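Local coordinates for triphenylmethane reductase (Citrobacter sp., PDB 2JL1), which probably reduces triphenylmethane dyes with NADPH as hydride donor, as an NmrA-like member of the NADP-binding Rossmann superfamily, at residues 162-167 with 247-252. Numbering follows the deposited sequence.
Sequences VTNAGS and ITAAIY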
loop_
_atom_site.group_PDB
_atom_site.type_symbol
_atom_site.label_atom_id
_atom_site.label_comp_id
_atom_site.label_asym_id
_atom_site.label_seq_id
_atom_site.Cartn_x
_atom_site.Cartn_y
_atom_site.Cartn_z
ATOM N N VAL A 162 -21.407 -28.941 -2.302
ATOM C CA VAL A 162 -21.775 -28.324 -1.023
ATOM C C VAL A 162 -20.951 -27.040 -0.817
ATOM O O VAL A 162 -19.704 -27.077 -0.822
ATOM C CB VAL A 162 -21.575 -29.334 0.171
ATOM C CG1 VAL A 162 -21.976 -28.718 1.511
ATOM C CG2 VAL A 162 -22.383 -30.590 -0.049
ATOM N N THR A 163 -21.631 -25.898 -0.725
ATOM C CA THR A 163 -20.957 -24.611 -0.505
ATOM C C THR A 163 -21.784 -23.747 0.406
ATOM O O THR A 163 -22.974 -23.949 0.528
ATOM C CB THR A 163 -20.854 -23.765 -1.812
ATOM O OG1 THR A 163 -22.107 -23.114 -2.053
ATOM C CG2 THR A 163 -20.500 -24.610 -3.005
ATOM N N ASN A 164 -21.164 -22.730 0.993
ATOM C CA ASN A 164 -21.938 -21.670 1.639
ATOM C C ASN A 164 -21.979 -20.379 0.809
ATOM O O ASN A 164 -22.086 -19.294 1.375
ATOM C CB ASN A 164 -21.412 -21.390 3.060
ATOM C CG ASN A 164 -19.917 -21.127 3.092
ATOM O OD1 ASN A 164 -19.137 -21.893 2.535
ATOM N ND2 ASN A 164 -19.507 -20.045 3.754
ATOM N N ALA A 165 -21.969 -20.509 -0.523
ATOM C CA ALA A 165 -21.954 -19.356 -1.441
ATOM C C ALA A 165 -23.329 -18.828 -1.822
ATOM O O ALA A 165 -23.436 -17.778 -2.453
ATOM C CB ALA A 165 -21.182 -19.702 -2.718
ATOM N N GLY A 166 -24.383 -19.539 -1.447
ATOM C CA GLY A 166 -25.729 -19.223 -1.906
ATOM C C GLY A 166 -25.805 -19.082 -3.420
ATOM O O GLY A 166 -25.288 -19.930 -4.176
ATOM N N SER A 167 -26.436 -17.991 -3.856
ATOM C CA SER A 167 -26.587 -17.682 -5.250
ATOM C C SER A 167 -25.609 -16.581 -5.627
ATOM O O SER A 167 -25.830 -15.861 -6.580
ATOM C CB SER A 167 -28.039 -17.254 -5.539
ATOM O OG SER A 167 -28.334 -16.013 -4.915
ATOM N N ILE A 247 -10.380 -21.273 4.986
ATOM C CA ILE A 247 -10.132 -20.375 3.853
ATOM C C ILE A 247 -11.210 -20.554 2.766
ATOM O O ILE A 247 -11.733 -19.587 2.211
ATOM C CB ILE A 247 -8.739 -20.634 3.191
ATOM C CG1 ILE A 247 -7.593 -20.600 4.217
ATOM C CG2 ILE A 247 -8.499 -19.648 2.022
ATOM C CD1 ILE A 247 -7.266 -19.230 4.816
ATOM N N THR A 248 -11.526 -21.806 2.478
ATOM C CA THR A 248 -12.508 -22.147 1.464
ATOM C C THR A 248 -13.903 -21.624 1.860
ATOM O O THR A 248 -14.585 -20.980 1.055
ATOM C CB THR A 248 -12.520 -23.662 1.262
ATOM O OG1 THR A 248 -11.215 -24.067 0.807
ATOM C CG2 THR A 248 -13.577 -24.086 0.248
ATOM N N ALA A 249 -14.321 -21.909 3.094
ATOM C CA ALA A 249 -15.598 -21.388 3.595
ATOM C C ALA A 249 -15.608 -19.863 3.552
ATOM O O ALA A 249 -16.663 -19.266 3.322
ATOM C CB ALA A 249 -15.878 -21.872 4.992
ATOM N N ALA A 250 -14.455 -19.222 3.775
ATOM C CA ALA A 250 -14.432 -17.763 3.816
ATOM C C ALA A 250 -14.590 -17.195 2.409
ATOM O O ALA A 250 -15.203 -16.140 2.220
ATOM C CB ALA A 250 -13.155 -17.241 4.475
ATOM N N ILE A 251 -14.039 -17.903 1.428
ATOM C CA ILE A 251 -14.128 -17.474 0.026
ATOM C C ILE A 251 -15.583 -17.638 -0.452
ATOM O O ILE A 251 -16.110 -16.767 -1.145
ATOM C CB ILE A 251 -13.114 -18.255 -0.865
ATOM C CG1 ILE A 251 -11.688 -17.707 -0.634
ATOM C CG2 ILE A 251 -13.457 -18.135 -2.346
ATOM C CD1 ILE A 251 -10.546 -18.610 -1.255
ATOM N N TYR A 252 -16.234 -18.738 -0.061
ATOM C CA TYR A 252 -17.644 -18.931 -0.409
ATOM C C TYR A 252 -18.503 -17.848 0.250
ATOM O O TYR A 252 -19.424 -17.336 -0.347
ATOM C CB TYR A 252 -18.132 -20.295 0.062
ATOM C CG TYR A 252 -17.665 -21.489 -0.751
ATOM C CD1 TYR A 252 -17.468 -21.408 -2.132
ATOM C CD2 TYR A 252 -17.505 -22.726 -0.136
ATOM C CE1 TYR A 252 -17.074 -22.528 -2.872
ATOM C CE2 TYR A 252 -17.115 -23.859 -0.859
ATOM C CZ TYR A 252 -16.900 -23.746 -2.223
ATOM O OH TYR A 252 -16.546 -24.864 -2.922
HETATM O O HOH W 1 -17.060 -27.580 -1.550
#
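Tyr252 of helix 242-256 lays its ring against the end of strand 160-163, with Thr163 over one face. The CB of Thr163 stands 3.8 Å from the ring centroid and only 7° off its normal, a CH-pi contact, while CG2 reaches out toward the phenol end and meets Tyr252 CZ at 3.8 Å. The torsion that sets CG2 anti to the carbonyl carbon leaves OG1 between the backbone N and that carbon. There OG1 accepts the N-H of Ala165, closing an ST turn, and it also shares a hydrogen bond with His223 on the adjacent strand 222-225. Asn164 comes to the same ring from its edge, its amide plane 85° from the ring plane. The first torsion puts CG between N and the carbonyl carbon, and the second turns the amide so that ND2 faces the helix and OD1 faces Tyr252. ND2 donates to the backbone Ala249 O at 3.0 Å, a nearly straight bond (162°) lying close to the amide plane. OD1 is turned instead to carbon, 3.1 Å from Tyr252 CB and near CD2. Farther along the turn, Ala165 CA makes a CH...O contact of 3.4 Å with Tyr252 O, and its methyl packs obliquely against CD1. A water bridges the phenol OH to Val162 O, and Phe206 meets the Tyr252 ring edge-to-face. The contact thus joins the small two-stranded sheet to helix 242-256, and the side chain of Tyr252 lies about 11 Å from the bound NADP. Its chemistry is mixed: packing centred on the ring is joined by one direct hydrogen bond from the Asn164 side chain, whereas OD1 and the backbone N of Asn164 are buried without a hydrogen-bond partner, probably at some desolvation cost.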